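Local coordinates for protein farnesyl pyrophosphate synthetase (Staphylococcus aureus, PDB 5H9D) that probably makes heptaprenyl diphosphate by prenyl chain elongation, as a mostly helical, magnesium-dependent member of the FPP/GGPP synthase family, at residues F47-L50 with S51-G55; K100-Q103 with T104-I107; D187-T190 with V191-L194. All blocks are in the same frame, centred on the assembly; numbering follows the deposited sequence.

Interaction 1: residues F47-L50 with S51-G55; sequences FVIL and SSQFG
Leu50 and Ser51 lie where helix 43-51 comes to its end, each tied by its backbone to a residue of the other segment. Ser51 still bonds in the helical manner: its N donates a hydrogen bond to Phe47 O at 2.8 Å. Its hydroxyl is modelled against the same oxygen, but its position is less certain. Leu50 O receives Gln53 N at 3.2 Å from above its carbonyl plane, with the Phe54 ring lying beside it. Ile49 O, the third centre of the contact, is gripped by Ser52. Ser52 N goes chiefly to Ile49 O (2.8 Å), one residue short of the helical partner, and keeps only a weak bond to Val48 O. Ser52 OG joins it there at 2.7 Å from Ile49 O: with chi1 at 76° the hydroxyl sits between its own backbone N and carbonyl carbon, and it meets the acceptor in the carbonyl plane on a lone pair, whereas the amide N comes from above that plane. A weak third bond arrives from Gln53 NE2, 3.3 Å from Ile49 O, because the side chain folds back at chi2. Away from the turn, Leu50 packs on Leu306 of helix 302-315, and Leu50 and Ile49 both meet Met6 of helix 6-20. The last carbonyls of the helix, which lack regular helical N-H partners, are thus paired within the turn itself in a buried setting.

Interaction 2: residues K100-Q103 with T104-I107; sequences KWDQ and TTAI. With PO4 (phosphate ion), chain H.
Asp102 O accepts from Ala106 N at 3.2 Å and 167°, and Ile107 N reaches Gln103 O in the same helical fashion, as the chain, which departs from helical geometry at Trp101 after helix 97-100, swings into helix 103-121. Asp102 is the N-cap of the new helix. A chi1 of 69° puts CG between the backbone N and the carbonyl carbon, which lets the carboxylate lie over the first turn, where its two oxygens divide the work. OD2 accepts from Thr104 N at 3.0 Å in the capping bond, while OD1 takes the hydroxyl of Thr105, OG1 lying 2.8 Å away. Both donors meet the carboxylate from outside its plane. The Asp102 side chain runs alongside that of Thr104 and crosses that of Thr105 at about a right angle; Thr105 CG2, for its part, packs 3.9 Å from Trp101 CB. A negative group at this helix start would be favoured by the helix dipole. On the preceding side, Lys100 CG lies over one face of the Trp101 ring, toward the rim; NZ of Lys100 makes a weak 3.3 Å bond to O2 of a phosphate ion that probably came from the crystallisation liquor. Trp101 and Thr105 rest on Val27 of helix 26-38, Ala106 and Gln103 on helix 62-85. His112 of the subunit 1 chain packs on Asp102 and Thr104, and Gln170 of that chain is a weak partner of Thr104 OG1, so the cap lies at the heterodimer interface, where helix 103-121 starts.

Interaction 3: residues D187-T190 with V191-L194; sequences DKET and VRKL
Four successive backbone bonds, each from an N-H to the carbonyl four residues back, run through the beginning of helix 188-215: Val191 N to Asp187 O (3.0 Å), Arg192 N to Lys188 O (2.8 Å), Lys193 N to Glu189 O and Leu194 N to Thr190 O (2.8 Å). Asp187 O is gripped twice, for Thr190 OG1 also donates to it at 2.7 Å, in the carbonyl plane and on a lone pair. A chi1 of 44° turns the hydroxyl back toward the start of the helix. This is an early turn of one of the long helices of the all-alpha prenyl synthase fold, and its two faces differ. On the outward one Glu189 forms a salt-bridge network with the residues three and four further on. OE2 lies 3.8 Å from Arg192 NH1, well out of the guanidinium plane, with the two flat groups turned 68° to one another, so the attraction is of charges alone. OE1 faces Lys193, whose curled chain brings NZ to 3.9 Å, again a long pairing. On the inward face Val191 and Leu194 settle on Ala181 of helix 158-183.

How the interactions relate
Interactions 1 and 3 are neighbours, their centres about 11 Å apart: Leu194 CD1 of interaction 3 packs 3.5 Å from Ser51 O and 4.1 Å from Phe54 CD2 of interaction 1, joining the end of helix 43-51 to the start of helix 188-215. Interaction 2 stands alone, its centre about 36 Å from that of interaction 1 and 41 Å from that of interaction 3, against the subunit 1 chain; the phosphate, probably from the crystallisation liquor, is met here through Lys100. In this family two aspartate-rich motifs bind magnesium and substrate diphosphate; here they probably lie near the C-terminal ends of helices 62-85 and 188-215, and interaction 3 lies at the opposite end of the latter.

Interaction 1: residues F47-L50 with S51-G55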
ATOM      1  N   PHE A  47      -5.105  16.664   3.245  1.00 56.14           N
ATOM      2  CA  PHE A  47      -5.479  17.081   1.912  1.00 55.64           C
ATOM      3  C   PHE A  47      -6.880  16.640   1.517  1.00 56.15           C
ATOM      4  O   PHE A  47      -7.523  17.305   0.727  1.00 57.15           O
ATOM      5  CB  PHE A  47      -4.451  16.587   0.900  1.00 55.96           C
ATOM      6  CG  PHE A  47      -3.252  17.468   0.805  1.00 55.25           C
ATOM      7  CD1 PHE A  47      -3.397  18.809   0.492  1.00 54.77           C
ATOM      8  CD2 PHE A  47      -2.001  16.981   1.080  1.00 54.53           C
ATOM      9  CE1 PHE A  47      -2.314  19.648   0.462  1.00 55.72           C
ATOM     10  CE2 PHE A  47      -0.899  17.811   1.053  1.00 55.71           C
ATOM     11  CZ  PHE A  47      -1.045  19.146   0.745  1.00 57.58           C
ATOM     12  N   VAL A  48      -7.360  15.528   2.065  1.00 57.05           N
ATOM     13  CA  VAL A  48      -8.700  15.056   1.733  1.00 58.48           C
ATOM     14  C   VAL A  48      -9.749  16.019   2.322  1.00 60.89           C
ATOM     15  O   VAL A  48     -10.650  16.476   1.600  1.00 60.33           O
ATOM     16  CB  VAL A  48      -8.950  13.623   2.257  1.00 57.10           C
ATOM     17  CG1 VAL A  48     -10.341  13.175   1.899  1.00 56.89           C
ATOM     18  CG2 VAL A  48      -7.938  12.674   1.671  1.00 56.12           C
ATOM     19  N   ILE A  49      -9.639  16.319   3.623  1.00 61.89           N
ATOM     20  CA  ILE A  49     -10.562  17.257   4.261  1.00 62.72           C
ATOM     21  C   ILE A  49     -10.535  18.563   3.417  1.00 62.08           C
ATOM     22  O   ILE A  49     -11.530  18.908   2.798  1.00 60.96           O
ATOM     23  CB  ILE A  49     -10.156  17.535   5.779  1.00 65.34           C
ATOM     24  CG1 ILE A  49     -10.830  16.534   6.732  1.00 64.79           C
ATOM     25  CG2 ILE A  49     -10.580  18.937   6.225  1.00 66.29           C
ATOM     26  CD1 ILE A  49     -10.115  15.234   6.848  1.00 64.37           C
ATOM     27  N   LEU A  50      -9.388  19.247   3.367  1.00 62.59           N
ATOM     28  CA  LEU A  50      -9.213  20.499   2.601  1.00 62.49           C
ATOM     29  C   LEU A  50      -9.719  20.471   1.168  1.00 63.82           C
ATOM     30  O   LEU A  50     -10.382  21.403   0.740  1.00 63.89           O
ATOM     31  CB  LEU A  50      -7.746  20.934   2.571  1.00 58.79           C
ATOM     32  CG  LEU A  50      -7.372  21.994   3.597  1.00 56.98           C
ATOM     33  CD1 LEU A  50      -6.004  22.504   3.277  1.00 55.78           C
ATOM     34  CD2 LEU A  50      -8.382  23.128   3.563  1.00 56.88           C
ATOM     35  N   SER A  51      -9.390  19.414   0.429  1.00 65.09           N
ATOM     36  CA  SER A  51      -9.846  19.262  -0.950  1.00 66.81           C
ATOM     37  C   SER A  51     -11.363  19.225  -1.064  1.00 66.68           C
ATOM     38  O   SER A  51     -11.901  19.439  -2.135  1.00 69.03           O
ATOM     39  CB  SER A  51      -9.315  17.959  -1.570  1.00 67.03           C
ATOM     40  OG  SER A  51      -7.938  18.043  -1.863  1.00 71.13           O
ATOM     41  N   SER A  52     -12.062  18.937   0.020  1.00 66.88           N
ATOM     42  CA  SER A  52     -13.503  18.856  -0.075  1.00 67.79           C
ATOM     43  C   SER A  52     -14.243  20.155   0.166  1.00 69.05           C
ATOM     44  O   SER A  52     -15.421  20.221  -0.125  1.00 71.83           O
ATOM     45  CB  SER A  52     -14.044  17.786   0.867  1.00 66.22           C
ATOM     46  OG  SER A  52     -14.041  18.243   2.200  1.00 66.61           O
ATOM     47  N   GLN A  53     -13.576  21.185   0.682  1.00 70.64           N
ATOM     48  CA  GLN A  53     -14.235  22.478   0.944  1.00 72.32           C
ATOM     49  C   GLN A  53     -14.648  23.292  -0.314  1.00 73.23           C
ATOM     50  O   GLN A  53     -15.364  24.292  -0.203  1.00 73.29           O
ATOM     51  CB  GLN A  53     -13.343  23.368   1.823  1.00 71.85           C
ATOM     52  CG  GLN A  53     -12.757  22.677   3.041  1.00 71.60           C
ATOM     53  CD  GLN A  53     -13.801  22.184   4.007  1.00 70.88           C
ATOM     54  OE1 GLN A  53     -14.616  22.959   4.515  1.00 73.75           O
ATOM     55  NE2 GLN A  53     -13.781  20.896   4.280  1.00 69.82           N
ATOM     56  N   PHE A  54     -14.199  22.875  -1.497  1.00 73.15           N
ATOM     57  CA  PHE A  54     -14.548  23.593  -2.727  1.00 73.64           C
ATOM     58  C   PHE A  54     -15.646  22.834  -3.489  1.00 74.82           C
ATOM     59  O   PHE A  54     -15.789  22.934  -4.719  1.00 75.28           O
ATOM     60  CB  PHE A  54     -13.280  23.776  -3.578  1.00 70.76           C
ATOM     61  CG  PHE A  54     -12.143  24.383  -2.808  1.00 68.68           C
ATOM     62  CD1 PHE A  54     -12.031  25.747  -2.671  1.00 67.28           C
ATOM     63  CD2 PHE A  54     -11.245  23.581  -2.121  1.00 67.37           C
ATOM     64  CE1 PHE A  54     -11.046  26.301  -1.854  1.00 67.29           C
ATOM     65  CE2 PHE A  54     -10.266  24.130  -1.307  1.00 65.00           C
ATOM     66  CZ  PHE A  54     -10.168  25.491  -1.174  1.00 65.34           C
ATOM     67  N   GLY A  55     -16.433  22.082  -2.732  1.00 74.90           N
ATOM     68  CA  GLY A  55     -17.496  21.310  -3.326  1.00 75.58           C
ATOM     69  C   GLY A  55     -18.821  21.914  -2.954  1.00 76.41           C
ATOM     70  O   GLY A  55     -18.995  23.132  -2.988  1.00 77.09           O
TER

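Interaction 2: residues K100-Q103 with T104-I107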
ATOM      1  N   LYS A 100       9.554  -5.070  17.049  1.00 63.07           N
ATOM      2  CA  LYS A 100       8.915  -5.109  18.362  1.00 60.00           C
ATOM      3  C   LYS A 100       8.274  -6.468  18.555  1.00 58.68           C
ATOM      4  O   LYS A 100       8.112  -6.919  19.663  1.00 60.41           O
ATOM      5  CB  LYS A 100       7.852  -4.028  18.452  1.00 61.23           C
ATOM      6  CG  LYS A 100       7.552  -3.539  19.841  1.00 60.48           C
ATOM      7  CD  LYS A 100       6.442  -2.506  19.809  1.00 63.60           C
ATOM      8  CE  LYS A 100       6.359  -1.744  21.130  1.00 67.55           C
ATOM      9  NZ  LYS A 100       6.595  -2.623  22.318  1.00 66.70           N
ATOM     10  N   TRP A 101       7.900  -7.114  17.464  1.00 56.89           N
ATOM     11  CA  TRP A 101       7.278  -8.433  17.509  1.00 56.10           C
ATOM     12  C   TRP A 101       8.093  -9.339  16.580  1.00 56.53           C
ATOM     13  O   TRP A 101       9.073  -9.946  16.996  1.00 57.83           O
ATOM     14  CB  TRP A 101       5.810  -8.357  17.035  1.00 54.01           C
ATOM     15  CG  TRP A 101       4.831  -7.753  18.037  1.00 52.05           C
ATOM     16  CD1 TRP A 101       4.134  -8.420  19.012  1.00 49.41           C
ATOM     17  CD2 TRP A 101       4.423  -6.375  18.131  1.00 50.26           C
ATOM     18  NE1 TRP A 101       3.326  -7.550  19.688  1.00 48.12           N
ATOM     19  CE2 TRP A 101       3.483  -6.291  19.176  1.00 47.19           C
ATOM     20  CE3 TRP A 101       4.769  -5.205  17.435  1.00 50.50           C
ATOM     21  CZ2 TRP A 101       2.882  -5.092  19.548  1.00 47.61           C
ATOM     22  CZ3 TRP A 101       4.166  -4.001  17.811  1.00 49.76           C
ATOM     23  CH2 TRP A 101       3.233  -3.960  18.861  1.00 48.28           C
ATOM     24  N   ASP A 102       7.684  -9.448  15.329  1.00 56.31           N
ATOM     25  CA  ASP A 102       8.425 -10.240  14.377  1.00 58.82           C
ATOM     26  C   ASP A 102       7.937  -9.996  12.952  1.00 58.70           C
ATOM     27  O   ASP A 102       6.992  -9.241  12.727  1.00 56.78           O
ATOM     28  CB  ASP A 102       8.386 -11.742  14.730  1.00 62.48           C
ATOM     29  CG  ASP A 102       7.015 -12.358  14.553  1.00 68.04           C
ATOM     30  OD1 ASP A 102       6.126 -12.160  15.415  1.00 70.35           O
ATOM     31  OD2 ASP A 102       6.824 -13.045  13.531  1.00 72.85           O
ATOM     32  N   GLN A 103       8.600 -10.640  12.000  1.00 59.06           N
ATOM     33  CA  GLN A 103       8.285 -10.476  10.598  1.00 59.79           C
ATOM     34  C   GLN A 103       6.895 -10.941  10.212  1.00 58.82           C
ATOM     35  O   GLN A 103       6.246 -10.281   9.403  1.00 59.52           O
ATOM     36  CB  GLN A 103       9.341 -11.184   9.737  1.00 61.94           C
ATOM     37  CG  GLN A 103       9.366 -10.742   8.289  1.00 66.59           C
ATOM     38  CD  GLN A 103      10.532 -11.354   7.490  1.00 71.16           C
ATOM     39  OE1 GLN A 103      11.711 -11.204   7.853  1.00 70.11           O
ATOM     40  NE2 GLN A 103      10.201 -12.040   6.390  1.00 70.44           N
ATOM     41  N   THR A 104       6.426 -12.055  10.776  1.00 57.40           N
ATOM     42  CA  THR A 104       5.098 -12.567  10.439  1.00 55.61           C
ATOM     43  C   THR A 104       4.061 -11.546  10.864  1.00 55.19           C
ATOM     44  O   THR A 104       3.112 -11.261  10.138  1.00 55.32           O
ATOM     45  CB  THR A 104       4.741 -13.900  11.170  1.00 56.78           C
ATOM     46  OG1 THR A 104       5.805 -14.865  11.027  1.00 58.31           O
ATOM     47  CG2 THR A 104       3.469 -14.469  10.575  1.00 54.11           C
ATOM     48  N   THR A 105       4.246 -11.008  12.061  1.00 53.68           N
ATOM     49  CA  THR A 105       3.323 -10.024  12.593  1.00 52.73           C
ATOM     50  C   THR A 105       3.157  -8.801  11.688  1.00 52.46           C
ATOM     51  O   THR A 105       2.032  -8.431  11.350  1.00 52.92           O
ATOM     52  CB  THR A 105       3.770  -9.579  13.995  1.00 53.21           C
ATOM     53  OG1 THR A 105       3.766 -10.711  14.866  1.00 55.52           O
ATOM     54  CG2 THR A 105       2.833  -8.534  14.563  1.00 52.77           C
ATOM     55  N   ALA A 106       4.274  -8.184  11.299  1.00 50.97           N
ATOM     56  CA  ALA A 106       4.273  -6.985  10.451  1.00 49.10           C
ATOM     57  C   ALA A 106       3.607  -7.212   9.108  1.00 47.07           C
ATOM     58  O   ALA A 106       2.910  -6.355   8.596  1.00 46.50           O
ATOM     59  CB  ALA A 106       5.697  -6.484  10.233  1.00 49.09           C
ATOM     60  N   ILE A 107       3.839  -8.363   8.522  1.00 46.06           N
ATOM     61  CA  ILE A 107       3.221  -8.649   7.252  1.00 45.67           C
ATOM     62  C   ILE A 107       1.709  -8.732   7.475  1.00 45.57           C
ATOM     63  O   ILE A 107       0.931  -8.177   6.710  1.00 46.27           O
ATOM     64  CB  ILE A 107       3.792  -9.966   6.679  1.00 44.53           C
ATOM     65  CG1 ILE A 107       5.194  -9.705   6.136  1.00 45.39           C
ATOM     66  CG2 ILE A 107       2.921 -10.509   5.571  1.00 42.96           C
ATOM     67  CD1 ILE A 107       5.893 -10.980   5.662  1.00 47.94           C
TER
HETATM   68  P   PO4 H 502       8.829   0.170  23.248  1.00147.10           P
HETATM   69  O1  PO4 H 502       7.599   0.721  23.871  1.00146.80           O
HETATM   70  O2  PO4 H 502       9.122  -1.169  23.823  1.00146.17           O
HETATM   71  O3  PO4 H 502       8.626   0.047  21.781  1.00147.05           O
HETATM   72  O4  PO4 H 502       9.971   1.082  23.514  1.00146.97           O

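Interaction 3: residues D187-T190 with V191-L194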
ATOM      1  N   ASP A 187     -16.967  20.176  -9.175  1.00 82.06           N
ATOM      2  CA  ASP A 187     -17.130  20.014 -10.620  1.00 82.91           C
ATOM      3  C   ASP A 187     -15.861  19.750 -11.394  1.00 83.86           C
ATOM      4  O   ASP A 187     -14.773  20.142 -10.974  1.00 84.35           O
ATOM      5  CB  ASP A 187     -17.852  21.219 -11.221  1.00 82.77           C
ATOM      6  CG  ASP A 187     -17.624  22.479 -10.435  1.00 82.54           C
ATOM      7  OD1 ASP A 187     -17.794  22.414  -9.199  1.00 80.75           O
ATOM      8  OD2 ASP A 187     -17.291  23.522 -11.052  1.00 82.39           O
ATOM      9  N   LYS A 188     -16.025  19.081 -12.532  1.00 83.75           N
ATOM     10  CA  LYS A 188     -14.928  18.714 -13.407  1.00 85.85           C
ATOM     11  C   LYS A 188     -13.664  19.557 -13.229  1.00 85.77           C
ATOM     12  O   LYS A 188     -12.591  19.011 -12.998  1.00 86.98           O
ATOM     13  CB  LYS A 188     -15.381  18.772 -14.875  1.00 88.74           C
ATOM     14  CG  LYS A 188     -14.278  18.389 -15.895  1.00 92.99           C
ATOM     15  CD  LYS A 188     -14.552  18.934 -17.319  1.00 94.32           C
ATOM     16  CE  LYS A 188     -15.785  18.284 -17.969  1.00 95.87           C
ATOM     17  NZ  LYS A 188     -16.078  18.851 -19.321  1.00 95.92           N
ATOM     18  N   GLU A 189     -13.793  20.880 -13.329  1.00 85.44           N
ATOM     19  CA  GLU A 189     -12.647  21.793 -13.209  1.00 84.03           C
ATOM     20  C   GLU A 189     -11.981  21.846 -11.858  1.00 82.02           C
ATOM     21  O   GLU A 189     -10.773  21.676 -11.757  1.00 82.70           O
ATOM     22  CB  GLU A 189     -13.040  23.211 -13.605  1.00 84.44           C
ATOM     23  CG  GLU A 189     -12.692  23.503 -15.032  1.00 87.09           C
ATOM     24  CD  GLU A 189     -11.217  23.276 -15.322  1.00 88.10           C
ATOM     25  OE1 GLU A 189     -10.367  24.018 -14.757  1.00 88.10           O
ATOM     26  OE2 GLU A 189     -10.914  22.351 -16.113  1.00 88.57           O
ATOM     27  N   THR A 190     -12.767  22.102 -10.825  1.00 80.10           N
ATOM     28  CA  THR A 190     -12.243  22.166  -9.471  1.00 78.17           C
ATOM     29  C   THR A 190     -11.547  20.852  -9.111  1.00 76.03           C
ATOM     30  O   THR A 190     -10.496  20.858  -8.483  1.00 75.06           O
ATOM     31  CB  THR A 190     -13.379  22.490  -8.464  1.00 78.25           C
ATOM     32  OG1 THR A 190     -14.538  21.701  -8.775  1.00 79.70           O
ATOM     33  CG2 THR A 190     -13.744  23.973  -8.542  1.00 76.83           C
ATOM     34  N   VAL A 191     -12.129  19.733  -9.532  1.00 74.70           N
ATOM     35  CA  VAL A 191     -11.548  18.419  -9.267  1.00 73.52           C
ATOM     36  C   VAL A 191     -10.248  18.296 -10.061  1.00 73.93           C
ATOM     37  O   VAL A 191      -9.192  17.958  -9.511  1.00 75.76           O
ATOM     38  CB  VAL A 191     -12.506  17.256  -9.683  1.00 71.62           C
ATOM     39  CG1 VAL A 191     -11.812  15.915  -9.493  1.00 68.29           C
ATOM     40  CG2 VAL A 191     -13.773  17.295  -8.845  1.00 70.11           C
ATOM     41  N   ARG A 192     -10.326  18.571 -11.356  1.00 72.57           N
ATOM     42  CA  ARG A 192      -9.147  18.498 -12.197  1.00 71.37           C
ATOM     43  C   ARG A 192      -8.095  19.424 -11.591  1.00 69.56           C
ATOM     44  O   ARG A 192      -6.903  19.119 -11.587  1.00 68.25           O
ATOM     45  CB  ARG A 192      -9.485  18.927 -13.625  1.00 73.09           C
ATOM     46  CG  ARG A 192      -8.992  17.947 -14.683  1.00 76.03           C
ATOM     47  CD  ARG A 192      -7.476  17.936 -14.786  1.00 77.90           C
ATOM     48  NE  ARG A 192      -6.982  18.843 -15.820  1.00 80.27           N
ATOM     49  CZ  ARG A 192      -7.107  20.172 -15.817  1.00 81.10           C
ATOM     50  NH1 ARG A 192      -7.722  20.804 -14.821  1.00 80.68           N
ATOM     51  NH2 ARG A 192      -6.600  20.873 -16.827  1.00 80.32           N
ATOM     52  N   LYS A 193      -8.554  20.543 -11.048  1.00 67.57           N
ATOM     53  CA  LYS A 193      -7.658  21.503 -10.427  1.00 66.36           C
ATOM     54  C   LYS A 193      -6.979  20.891  -9.192  1.00 64.16           C
ATOM     55  O   LYS A 193      -5.767  20.969  -9.024  1.00 60.99           O
ATOM     56  CB  LYS A 193      -8.434  22.754 -10.018  1.00 67.76           C
ATOM     57  CG  LYS A 193      -7.605  24.004 -10.059  1.00 69.63           C
ATOM     58  CD  LYS A 193      -7.270  24.311 -11.499  1.00 73.99           C
ATOM     59  CE  LYS A 193      -8.517  24.833 -12.278  1.00 76.01           C
ATOM     60  NZ  LYS A 193      -9.038  26.154 -11.744  1.00 74.11           N
ATOM     61  N   LEU A 194      -7.773  20.277  -8.326  1.00 63.31           N
ATOM     62  CA  LEU A 194      -7.222  19.680  -7.124  1.00 62.04           C
ATOM     63  C   LEU A 194      -6.427  18.410  -7.423  1.00 61.34           C
ATOM     64  O   LEU A 194      -5.454  18.106  -6.732  1.00 60.97           O
ATOM     65  CB  LEU A 194      -8.340  19.459  -6.111  1.00 61.30           C
ATOM     66  CG  LEU A 194      -8.810  20.829  -5.590  1.00 59.83           C
ATOM     67  CD1 LEU A 194     -10.163  20.716  -4.900  1.00 59.60           C
ATOM     68  CD2 LEU A 194      -7.770  21.391  -4.654  1.00 58.39           C
TER